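Local coordinates for protein hemin degrading factor (Pseudomonas aeruginosa, PDB 4MF9) that binds heme b and serves in heme trafficking, and probably also degrades heme as an enzyme, at residues 94-99 and 113-118; 88-93 and 271-276; 78-83 and 154-159; 277-282 and 291-296. All coordinates share one frame; numbering follows the deposited sequence.

Contact 1. Residues 94-99 and 113-118. With HEM (protoporphyrin IX containing Fe), chain C.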
# COMPACT_ATOMS: atom_id res chain seq x y z
N GLY A 94 4.24 -5.89 -13.61
CA GLY A 94 3.26 -6.43 -14.53
C GLY A 94 2.54 -5.33 -15.29
O GLY A 94 2.70 -4.15 -14.99
N PRO A 95 1.72 -5.70 -16.28
CA PRO A 95 0.92 -4.70 -16.99
C PRO A 95 -0.18 -4.10 -16.11
O PRO A 95 -0.76 -4.82 -15.28
CB PRO A 95 0.28 -5.53 -18.11
CG PRO A 95 0.17 -6.92 -17.51
CD PRO A 95 1.43 -7.08 -16.72
N TYR A 96 -0.46 -2.81 -16.26
CA TYR A 96 -1.50 -2.15 -15.44
C TYR A 96 -2.90 -2.46 -15.97
O TYR A 96 -3.54 -1.62 -16.61
CB TYR A 96 -1.27 -0.63 -15.37
CG TYR A 96 -1.72 0.01 -14.06
CD1 TYR A 96 -0.84 0.12 -12.98
CD2 TYR A 96 -3.01 0.53 -13.92
CE1 TYR A 96 -1.24 0.72 -11.79
CE2 TYR A 96 -3.41 1.13 -12.74
CZ TYR A 96 -2.53 1.22 -11.68
OH TYR A 96 -2.94 1.81 -10.50
N ARG A 97 -3.35 -3.67 -15.72
CA ARG A 97 -4.68 -4.15 -16.08
C ARG A 97 -5.08 -5.31 -15.17
O ARG A 97 -4.21 -5.90 -14.59
CB ARG A 97 -4.65 -4.67 -17.50
CG ARG A 97 -3.80 -5.88 -17.65
CD ARG A 97 -4.07 -6.62 -18.93
NE ARG A 97 -3.00 -7.53 -19.19
CZ ARG A 97 -3.03 -8.83 -18.96
NH1 ARG A 97 -4.12 -9.38 -18.45
NH2 ARG A 97 -1.98 -9.56 -19.21
N GLU A 98 -6.37 -5.61 -15.06
CA GLU A 98 -7.45 -5.00 -15.77
C GLU A 98 -8.08 -3.95 -14.90
O GLU A 98 -8.40 -4.23 -13.80
CB GLU A 98 -8.51 -6.04 -16.15
CG GLU A 98 -8.06 -7.16 -17.07
CD GLU A 98 -7.74 -6.68 -18.49
OE1 GLU A 98 -8.34 -5.67 -18.94
OE2 GLU A 98 -6.87 -7.30 -19.16
N VAL A 99 -8.23 -2.73 -15.39
CA VAL A 99 -8.70 -1.60 -14.60
C VAL A 99 -10.21 -1.38 -14.73
O VAL A 99 -10.73 -1.28 -15.83
CB VAL A 99 -7.98 -0.30 -15.01
CG1 VAL A 99 -8.57 0.89 -14.28
CG2 VAL A 99 -6.49 -0.42 -14.74
N PRO A 113 -3.20 -11.46 -12.16
CA PRO A 113 -2.33 -12.29 -11.32
C PRO A 113 -1.07 -11.55 -10.87
O PRO A 113 -0.32 -12.07 -10.04
CB PRO A 113 -1.95 -13.46 -12.24
CG PRO A 113 -2.95 -13.42 -13.37
CD PRO A 113 -3.28 -11.98 -13.54
N ASP A 114 -0.84 -10.34 -11.39
CA ASP A 114 0.37 -9.61 -11.03
C ASP A 114 0.06 -8.27 -10.36
O ASP A 114 0.19 -8.14 -9.14
CB ASP A 114 1.27 -9.43 -12.25
CG ASP A 114 1.75 -10.75 -12.80
OD1 ASP A 114 2.77 -11.27 -12.30
OD2 ASP A 114 1.11 -11.26 -13.74
N ILE A 115 -0.34 -7.28 -11.16
CA ILE A 115 -0.83 -6.04 -10.56
C ILE A 115 -2.25 -6.26 -10.03
O ILE A 115 -3.16 -6.66 -10.78
CB ILE A 115 -0.81 -4.84 -11.56
CG1 ILE A 115 0.58 -4.69 -12.20
CG2 ILE A 115 -1.25 -3.56 -10.86
CD1 ILE A 115 1.69 -4.43 -11.20
N ASP A 116 -2.45 -6.01 -8.74
CA ASP A 116 -3.71 -6.34 -8.06
C ASP A 116 -3.88 -5.25 -7.03
O ASP A 116 -3.15 -5.20 -6.04
CB ASP A 116 -3.57 -7.72 -7.41
CG ASP A 116 -4.89 -8.30 -6.90
OD1 ASP A 116 -5.98 -7.90 -7.38
OD2 ASP A 116 -4.82 -9.20 -6.03
N LEU A 117 -4.83 -4.35 -7.27
CA LEU A 117 -4.90 -3.11 -6.50
C LEU A 117 -6.34 -2.81 -6.11
O LEU A 117 -7.27 -3.07 -6.88
CB LEU A 117 -4.35 -1.94 -7.35
CG LEU A 117 -2.87 -1.90 -7.70
CD1 LEU A 117 -2.58 -0.87 -8.81
CD2 LEU A 117 -2.06 -1.53 -6.48
N ARG A 118 -6.52 -2.23 -4.94
CA ARG A 118 -7.81 -1.67 -4.57
C ARG A 118 -7.57 -0.19 -4.33
O ARG A 118 -6.79 0.18 -3.44
CB ARG A 118 -8.37 -2.31 -3.30
CG ARG A 118 -8.37 -3.83 -3.31
CD ARG A 118 -9.21 -4.41 -4.45
NE ARG A 118 -9.13 -5.88 -4.49
CZ ARG A 118 -8.43 -6.57 -5.38
NH1 ARG A 118 -7.74 -5.95 -6.34
NH2 ARG A 118 -8.42 -7.90 -5.32
CHA HEM C . -9.28 -9.68 1.00
CHB HEM C . -10.01 -11.29 -3.39
CHC HEM C . -12.30 -7.20 -4.46
CHD HEM C . -10.49 -5.27 -0.47
C1A HEM C . -9.36 -10.50 -0.09
C2A HEM C . -8.98 -11.88 -0.12
C3A HEM C . -9.21 -12.32 -1.33
C4A HEM C . -9.67 -11.23 -2.07
CMA HEM C . -8.94 -13.71 -1.81
CAA HEM C . -8.47 -12.72 1.00
CBA HEM C . -9.16 -14.09 1.22
CGA HEM C . -10.50 -13.82 1.80
O1A HEM C . -11.50 -14.39 1.39
O2A HEM C . -10.55 -13.01 2.69
C1B HEM C . -10.72 -10.28 -4.01
C2B HEM C . -11.18 -10.47 -5.32
C3B HEM C . -11.84 -9.35 -5.67
C4B HEM C . -11.76 -8.45 -4.50
CMB HEM C . -11.00 -11.71 -6.15
CAB HEM C . -12.50 -9.19 -7.00
CBB HEM C . -12.68 -8.07 -7.62
C1C HEM C . -12.04 -6.31 -3.49
C2C HEM C . -12.55 -5.04 -3.42
C3C HEM C . -12.05 -4.47 -2.29
C4C HEM C . -11.21 -5.41 -1.64
CMC HEM C . -13.50 -4.41 -4.40
CAC HEM C . -12.33 -3.12 -1.84
CBC HEM C . -11.61 -2.67 -0.86
C1D HEM C . -10.02 -6.34 0.30
C2D HEM C . -9.48 -6.22 1.69
C3D HEM C . -9.17 -7.45 2.07
C4D HEM C . -9.50 -8.32 0.94
CMD HEM C . -9.30 -4.99 2.56
CAD HEM C . -8.58 -7.85 3.40
CBD HEM C . -9.68 -8.46 4.27
CGD HEM C . -9.46 -8.62 5.74
O1D HEM C . -9.70 -9.73 6.18
O2D HEM C . -9.12 -7.73 6.49
NA HEM C . -9.77 -10.12 -1.31
NB HEM C . -11.08 -9.07 -3.53
NC HEM C . -11.26 -6.50 -2.42
ND HEM C . -9.99 -7.61 -0.08
FE HEM C . -10.55 -8.29 -1.70
O HOH W 1 -0.49 -7.32 -14.20

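Contact 2. Residues 88-93 and 271-276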
# COMPACT_ATOMS: atom_id res chain seq x y z
N CYS A 88 6.42 -0.31 5.40
CA CYS A 88 6.46 -1.39 4.43
C CYS A 88 6.21 -0.91 3.02
O CYS A 88 5.26 -0.18 2.76
CB CYS A 88 5.46 -2.49 4.82
SG CYS A 88 5.65 -4.03 3.93
N VAL A 89 7.09 -1.34 2.12
CA VAL A 89 7.01 -1.00 0.70
C VAL A 89 6.75 -2.24 -0.14
O VAL A 89 7.47 -3.24 -0.03
CB VAL A 89 8.34 -0.39 0.21
CG1 VAL A 89 8.24 -0.09 -1.27
CG2 VAL A 89 8.69 0.85 1.02
N HIS A 90 5.74 -2.16 -0.99
CA HIS A 90 5.32 -3.24 -1.87
C HIS A 90 5.62 -2.84 -3.33
O HIS A 90 5.08 -1.84 -3.83
CB HIS A 90 3.82 -3.44 -1.64
CG HIS A 90 3.27 -4.76 -2.09
ND1 HIS A 90 3.23 -5.15 -3.42
CD2 HIS A 90 2.65 -5.74 -1.40
CE1 HIS A 90 2.65 -6.33 -3.51
NE2 HIS A 90 2.29 -6.71 -2.30
N GLU A 91 6.46 -3.57 -4.03
CA GLU A 91 6.74 -3.34 -5.43
C GLU A 91 6.39 -4.52 -6.28
O GLU A 91 7.00 -5.54 -6.19
CB GLU A 91 8.21 -2.94 -5.69
CG GLU A 91 8.65 -1.70 -5.00
CD GLU A 91 10.12 -1.31 -5.17
OE1 GLU A 91 10.84 -1.82 -5.97
OE2 GLU A 91 10.47 -0.41 -4.50
N ARG A 92 5.44 -4.36 -7.18
CA ARG A 92 4.99 -5.46 -8.01
C ARG A 92 5.11 -5.12 -9.48
O ARG A 92 4.78 -4.05 -9.87
CB ARG A 92 3.57 -5.83 -7.69
CG ARG A 92 3.12 -7.21 -8.09
CD ARG A 92 4.09 -8.28 -7.67
NE ARG A 92 3.54 -9.63 -7.81
CZ ARG A 92 3.54 -10.33 -8.92
NH1 ARG A 92 3.99 -9.84 -10.05
NH2 ARG A 92 3.01 -11.53 -8.90
N LYS A 93 5.54 -6.06 -10.28
CA LYS A 93 5.72 -5.84 -11.70
C LYS A 93 4.68 -6.55 -12.55
O LYS A 93 4.29 -7.65 -12.21
CB LYS A 93 7.09 -6.25 -12.15
CG LYS A 93 8.21 -5.46 -11.58
CD LYS A 93 9.49 -5.93 -12.18
CE LYS A 93 10.65 -5.64 -11.29
NZ LYS A 93 11.89 -6.13 -11.92
N CYS A 271 -4.93 3.33 -0.90
CA CYS A 271 -4.53 2.35 -1.90
C CYS A 271 -4.06 1.10 -1.20
O CYS A 271 -3.33 1.16 -0.21
CB CYS A 271 -3.41 2.93 -2.78
SG CYS A 271 -2.92 1.90 -4.18
N ILE A 272 -4.51 -0.05 -1.70
CA ILE A 272 -4.00 -1.32 -1.22
C ILE A 272 -3.47 -2.11 -2.40
O ILE A 272 -4.13 -2.21 -3.43
CB ILE A 272 -5.09 -2.13 -0.48
CG1 ILE A 272 -5.59 -1.34 0.74
CG2 ILE A 272 -4.55 -3.50 -0.10
CD1 ILE A 272 -6.92 -1.84 1.32
N GLN A 273 -2.26 -2.65 -2.24
CA GLN A 273 -1.59 -3.42 -3.28
C GLN A 273 -1.34 -4.84 -2.77
O GLN A 273 -0.97 -5.03 -1.62
CB GLN A 273 -0.26 -2.74 -3.65
CG GLN A 273 0.52 -3.42 -4.76
CD GLN A 273 1.60 -2.50 -5.35
OE1 GLN A 273 1.34 -1.34 -5.70
NE2 GLN A 273 2.81 -3.02 -5.47
N ILE A 274 -1.54 -5.82 -3.64
CA ILE A 274 -1.57 -7.22 -3.23
C ILE A 274 -0.63 -8.04 -4.11
O ILE A 274 -0.57 -7.83 -5.33
CB ILE A 274 -3.01 -7.80 -3.36
CG1 ILE A 274 -4.02 -6.90 -2.66
CG2 ILE A 274 -3.09 -9.20 -2.77
CD1 ILE A 274 -5.46 -7.06 -3.17
N HIS A 275 0.13 -8.94 -3.49
CA HIS A 275 0.89 -9.94 -4.22
C HIS A 275 0.27 -11.29 -3.94
O HIS A 275 0.04 -11.63 -2.79
CB HIS A 275 2.33 -9.97 -3.75
CG HIS A 275 3.06 -11.23 -4.13
ND1 HIS A 275 3.49 -11.48 -5.41
CD2 HIS A 275 3.41 -12.31 -3.39
CE1 HIS A 275 4.10 -12.66 -5.45
NE2 HIS A 275 4.06 -13.19 -4.23
N THR A 276 0.01 -12.06 -4.99
CA THR A 276 -0.44 -13.44 -4.84
C THR A 276 0.61 -14.37 -5.43
O THR A 276 1.05 -14.18 -6.56
CB THR A 276 -1.79 -13.68 -5.53
OG1 THR A 276 -2.78 -12.80 -4.99
CG2 THR A 276 -2.25 -15.12 -5.33

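Contact 3. Residues 78-83 and 154-159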
# COMPACT_ATOMS: atom_id res chain seq x y z
N PRO A 78 4.27 -3.64 -19.41
CA PRO A 78 4.74 -4.01 -18.07
C PRO A 78 5.37 -2.83 -17.35
O PRO A 78 6.30 -2.21 -17.86
CB PRO A 78 5.80 -5.08 -18.36
CG PRO A 78 5.38 -5.67 -19.66
CD PRO A 78 4.82 -4.52 -20.45
N ILE A 79 4.86 -2.55 -16.15
CA ILE A 79 5.40 -1.50 -15.31
C ILE A 79 5.77 -2.06 -13.95
O ILE A 79 5.66 -3.27 -13.70
CB ILE A 79 4.38 -0.36 -15.11
CG1 ILE A 79 2.97 -0.92 -14.91
CG2 ILE A 79 4.40 0.60 -16.31
CD1 ILE A 79 2.61 -1.24 -13.44
N MET A 80 6.18 -1.19 -13.07
CA MET A 80 6.29 -1.53 -11.69
C MET A 80 5.42 -0.60 -10.83
O MET A 80 5.54 0.60 -10.91
CB MET A 80 7.73 -1.45 -11.24
CG MET A 80 8.00 -1.86 -9.85
SD MET A 80 7.80 -0.66 -8.61
CE MET A 80 9.27 0.34 -8.69
N ALA A 81 4.55 -1.19 -10.04
CA ALA A 81 3.65 -0.45 -9.17
C ALA A 81 4.26 -0.40 -7.79
O ALA A 81 4.76 -1.42 -7.29
CB ALA A 81 2.27 -1.11 -9.13
N LEU A 82 4.24 0.78 -7.17
CA LEU A 82 4.83 0.95 -5.85
C LEU A 82 3.81 1.53 -4.89
O LEU A 82 3.34 2.66 -5.08
CB LEU A 82 6.06 1.87 -5.90
CG LEU A 82 7.12 1.85 -4.78
CD1 LEU A 82 8.37 2.60 -5.27
CD2 LEU A 82 6.64 2.47 -3.48
N THR A 83 3.48 0.77 -3.86
CA THR A 83 2.56 1.24 -2.83
C THR A 83 3.18 0.96 -1.48
O THR A 83 3.69 -0.12 -1.26
CB THR A 83 1.24 0.49 -2.92
OG1 THR A 83 0.67 0.73 -4.21
CG2 THR A 83 0.28 0.94 -1.84
N LYS A 154 2.47 4.93 -6.84
CA LYS A 154 3.34 5.34 -7.96
C LYS A 154 3.44 4.20 -8.95
O LYS A 154 3.44 3.04 -8.55
CB LYS A 154 4.75 5.69 -7.48
CG LYS A 154 4.82 6.88 -6.56
CD LYS A 154 6.15 6.91 -5.81
CE LYS A 154 6.28 8.20 -5.02
NZ LYS A 154 7.46 8.19 -4.13
N VAL A 155 3.54 4.53 -10.24
CA VAL A 155 3.83 3.51 -11.23
C VAL A 155 5.03 3.90 -12.08
O VAL A 155 5.10 5.01 -12.63
CB VAL A 155 2.57 3.02 -12.04
CG1 VAL A 155 1.26 3.53 -11.42
CG2 VAL A 155 2.66 3.33 -13.49
N PHE A 156 6.00 3.00 -12.11
CA PHE A 156 7.28 3.28 -12.74
C PHE A 156 7.40 2.53 -14.05
O PHE A 156 7.09 1.34 -14.12
CB PHE A 156 8.42 2.88 -11.80
CG PHE A 156 8.70 3.89 -10.73
CD1 PHE A 156 7.95 3.92 -9.56
CD2 PHE A 156 9.72 4.83 -10.90
CE1 PHE A 156 8.20 4.86 -8.58
CE2 PHE A 156 9.98 5.77 -9.91
CZ PHE A 156 9.22 5.78 -8.75
N LEU A 157 7.82 3.22 -15.10
CA LEU A 157 8.18 2.53 -16.33
C LEU A 157 9.45 1.71 -16.10
O LEU A 157 10.36 2.14 -15.39
CB LEU A 157 8.33 3.50 -17.50
CG LEU A 157 7.07 3.82 -18.30
CD1 LEU A 157 6.11 4.74 -17.54
CD2 LEU A 157 7.47 4.43 -19.64
N ALA A 158 9.54 0.54 -16.67
CA ALA A 158 10.72 -0.25 -16.52
C ALA A 158 11.27 -0.71 -17.85
O ALA A 158 10.92 -0.20 -18.86
CB ALA A 158 10.47 -1.38 -15.58
N GLU A 159 12.11 -1.69 -17.78
CA GLU A 159 12.93 -2.14 -18.88
C GLU A 159 12.05 -2.48 -20.06
O GLU A 159 12.40 -2.22 -21.18
CB GLU A 159 13.54 -3.43 -18.36
CG GLU A 159 14.49 -3.29 -17.20
CD GLU A 159 13.90 -3.34 -15.79
OE1 GLU A 159 14.65 -2.97 -14.89
OE2 GLU A 159 12.74 -3.71 -15.56

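Contact 4. Residues 277-282 and 291-296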
# COMPACT_ATOMS: atom_id res chain seq x y z
N GLY A 277 1.02 -15.37 -4.66
CA GLY A 277 1.99 -16.33 -5.13
C GLY A 277 3.04 -16.63 -4.10
O GLY A 277 2.99 -16.11 -2.98
N PRO A 278 4.00 -17.47 -4.42
CA PRO A 278 5.09 -17.79 -3.48
C PRO A 278 6.09 -16.67 -3.32
O PRO A 278 6.11 -15.80 -4.11
CB PRO A 278 5.75 -18.98 -4.14
CG PRO A 278 5.54 -18.72 -5.56
CD PRO A 278 4.14 -18.21 -5.66
N VAL A 279 6.87 -16.72 -2.29
CA VAL A 279 8.02 -15.89 -2.16
C VAL A 279 9.21 -16.83 -2.15
O VAL A 279 9.07 -17.95 -1.76
CB VAL A 279 7.95 -15.00 -0.95
CG1 VAL A 279 6.78 -14.04 -1.13
CG2 VAL A 279 7.78 -15.80 0.31
N CYS A 280 10.33 -16.43 -2.71
CA CYS A 280 11.47 -17.34 -2.83
C CYS A 280 12.72 -16.77 -2.21
O CYS A 280 13.30 -17.36 -1.32
CB CYS A 280 11.76 -17.69 -4.30
SG CYS A 280 10.39 -18.45 -5.19
N ASN A 281 13.09 -15.58 -2.64
CA ASN A 281 14.36 -15.05 -2.26
C ASN A 281 14.21 -14.02 -1.23
O ASN A 281 13.59 -13.05 -1.49
CB ASN A 281 15.03 -14.47 -3.52
CG ASN A 281 16.49 -14.54 -3.44
OD1 ASN A 281 17.12 -13.67 -2.89
ND2 ASN A 281 17.04 -15.60 -3.98
N LEU A 282 14.80 -14.21 -0.07
CA LEU A 282 14.58 -13.39 1.07
C LEU A 282 15.89 -12.90 1.66
O LEU A 282 16.84 -13.61 1.66
CB LEU A 282 13.83 -14.18 2.14
CG LEU A 282 12.34 -14.53 2.02
CD1 LEU A 282 11.82 -14.37 0.65
CD2 LEU A 282 12.00 -15.90 2.59
N VAL A 291 11.74 -9.22 0.66
CA VAL A 291 11.46 -10.21 -0.38
C VAL A 291 12.08 -9.65 -1.66
O VAL A 291 11.85 -8.49 -1.99
CB VAL A 291 9.95 -10.44 -0.56
CG1 VAL A 291 9.69 -11.39 -1.73
CG2 VAL A 291 9.36 -11.02 0.71
N LEU A 292 12.80 -10.48 -2.40
CA LEU A 292 13.53 -9.98 -3.55
C LEU A 292 13.46 -10.85 -4.75
O LEU A 292 14.42 -11.38 -5.22
CB LEU A 292 14.97 -9.73 -3.16
CG LEU A 292 15.19 -8.74 -2.07
CD1 LEU A 292 16.61 -8.92 -1.62
CD2 LEU A 292 14.95 -7.34 -2.54
N ASP A 293 12.28 -11.01 -5.23
CA ASP A 293 12.01 -11.92 -6.34
C ASP A 293 11.90 -11.14 -7.65
O ASP A 293 11.66 -9.92 -7.64
CB ASP A 293 10.74 -12.72 -6.07
CG ASP A 293 10.93 -13.77 -4.98
OD1 ASP A 293 12.05 -14.27 -4.83
OD2 ASP A 293 9.95 -14.10 -4.28
N PRO A 294 11.94 -11.84 -8.76
CA PRO A 294 12.00 -11.15 -10.03
C PRO A 294 10.80 -10.21 -10.23
O PRO A 294 11.02 -9.08 -10.54
CB PRO A 294 11.92 -12.31 -11.00
CG PRO A 294 12.60 -13.42 -10.29
CD PRO A 294 12.71 -13.08 -8.84
N GLU A 295 9.58 -10.65 -10.02
CA GLU A 295 8.43 -9.79 -10.20
C GLU A 295 7.87 -9.12 -8.94
O GLU A 295 6.95 -8.41 -9.02
CB GLU A 295 7.35 -10.51 -10.98
CG GLU A 295 7.84 -11.25 -12.19
CD GLU A 295 8.33 -10.33 -13.32
OE1 GLU A 295 7.69 -9.34 -13.62
OE2 GLU A 295 9.35 -10.63 -13.97
N PHE A 296 8.49 -9.35 -7.82
CA PHE A 296 7.95 -8.86 -6.55
C PHE A 296 9.05 -8.54 -5.54
O PHE A 296 9.84 -9.41 -5.17
CB PHE A 296 7.03 -9.93 -5.95
CG PHE A 296 6.49 -9.59 -4.58
CD1 PHE A 296 5.86 -8.37 -4.35
CD2 PHE A 296 6.55 -10.51 -3.53
CE1 PHE A 296 5.33 -8.07 -3.10
CE2 PHE A 296 6.04 -10.21 -2.28
CZ PHE A 296 5.42 -9.00 -2.06
O HOH W 2 7.38 -13.63 -5.41

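Contact 1. Residues 94-99 and 113-118
First torsions place I115 CG1 and L117 CG where these side chains can meet the turn at 94-97. I115 has CG1 beside its own backbone N (chi1 -53°), and this branch lies 3.5 Å from G94 O and 3.4 Å from P95 O. L117 likewise carries CG beside the backbone N (chi1 -67°); its CD1 lies 3.2 Å from Y96 OH. The Y96 and L117 side chains cross at about a right angle, and the ring is approached obliquely. Y96 OH is not left to this methyl group alone, for it is hydrogen-bonded to H153. G94 passes close to D114, its CA 4.3 Å from D114 CB, while the D114 carboxylate turns to a salt bridge with R92. Y96 is the centre of an inverse gamma turn, closed by R97 N on P95 O at 2.9 Å. The same P95 O accepts from a water at 2.7 Å, and that water in turn accepts from I115 N. Farther along, R118 faces the heme: NE stands 3.0 Å from HEM NC, with that nitrogen near the guanidinium plane. NH1 bonds D116 OD1 at 2.8 Å, from above the carboxylate plane, and also L117 O, so two acceptors within its own segment fix the guanidinium. The segments are thus joined by apolar packing against carbonyls and one bridging water, with the turn packed behind L117, whose neighbour R118 binds heme. The D116 carboxylate would be expected to balance the arginine charge beside the porphyrin.

Contact 2. Residues 88-93 and 271-276
Strands 88-93 and 271-276 pass each other at 60° with axes 7.8 Å apart, bringing H90 over Q273 and R92 over H275, too far apart for backbone pairing. The gap is filled by polar side chains. H90 CG is anti to the backbone N (chi1 -161°), and its ND1 accepts from Q273 NE2 at 3.0 Å, the donor standing tilted from the imidazole plane. Ring and amide are almost perpendicular to each other, and Q273 O sits 3.6 Å above one face of the ring, offset toward its rim. The far nitrogen, H90 NE2, is hydrogen-bonded to V264 O and comes 3.6 Å from H275 CB. Q273 is held further by T83 and by A81 O. The second bond runs from R92 NE to H275 ND1, also 3.0 Å and with a 144° angle at the hydrogen; here NE lies in the imidazole plane, at its edge. R92 reaches H275 while its NH1 makes a salt bridge with D114 OD1, and the H275 ring stacks on F296. H90, Q273 and R92 thus each have partners both across the contact and outside it, within a buried layer. I274, on the reverse side of its strand, comes about 4 Å from the side chain of heme-binding R118. The contact packs two nine-stranded antiparallel sheets against each other, each built from strands of both HemS/ChuX domains, consistent with a fold whose two halves are interwoven.

Contact 3. Residues 78-83 and 154-159
F156, M80 and L82 make the apolar centre on one face of this strand pair. The M80 chain, with CG anti to the backbone N (chi1 -176°), bends twice beyond it and sets CE 3.9 Å from F156 CD1. Two residues on, on the same face, L82 CD1 reaches F156 CE1 at 4.0 Å; both side chains lie alongside the phenylalanine and point the same way. A81 and V155 occupy the other face; at the end of the pair I79 CG2 comes 4.3 Å from V155 CG2, and I79 CB lies 3.3 Å from F156 O. Between the faces runs an antiparallel ladder, for strands 78-84 and 151-157 are neighbours in a nine-stranded antiparallel sheet. M80 N to F156 O (2.9 Å) and F156 N to M80 O (2.7 Å) form one hydrogen-bonded pair, and L82 N to K154 O (2.8 Å) with K154 N to L82 O (3.0 Å) the next. At the polar edges, K154 stretches out to a salt bridge with E47, while S161 OG bonds P78 O and A158 N at one end. Four bonds, 156-177° at the hydrogen, satisfy the paired amides and carbonyls, leaving the two faces to differ: A81 and V155 buried, M80, L82 and F156 partly open to solvent.

Contact 4. Residues 277-282 and 291-296
D293 and N281 bury the most surface here, and they meet through backbone amides. The D293 carboxylate spans two successive N-H groups: OD2 accepts from C280 N at 2.8 Å through its syn lone pair, and OD1 from N281 N at 2.8 Å, also on the syn side and slightly out of plane. A water donates to both D293 OD2 and P278 O, extending the grip two residues back from C280. N281 presses CB to 3.3 Å from D293 OD1, while its backbone O receives L292 N at 2.8 Å, nearly along the C=O axis. Just beyond, L282 and V291 form a non-hydrogen-bonded antiparallel pair, so the loop 277-281 runs into the hairpin of strands 282-285 and 288-293 at the margin of the sheet. D293 also opens a tight turn: D293 N bonds F296 O at 2.9 Å and F296 N returns to D293 O at 3.2 Å, with P294 and E295 at the corner. On the inner side V291 supplies the apolar counterpart. Its CG1 is anti to the backbone N (chi1 175°) and touches V279 CG1 at 4.0 Å, the two side chains crossing at about a right angle. V279 CG1 in turn lies at the edge of the F296 ring, 4.1 Å from CE2.

Overall arrangement
From the N terminus, strand 78-84 opens contact 3 and strand 88-93, its neighbour in the sheet, opens contact 2. Segment 113-118, leading into strand 117-120, then meets the turn at 94-99 to close contact 1, the shortest of these three loops and contained in both of the others. Contact 3 closes at 154-159; contact 2 closes only at 271-276, in the second HemS/ChuX domain, so these two cross. Contact 4 follows in series as a local loop at 277-296. Contacts 2, 3 and 4 share one sheet, contacts 1 and 2 the other. Contact 2 ties the sheets together, and K93 N to E295 O (3.0 Å) joins it to contact 4.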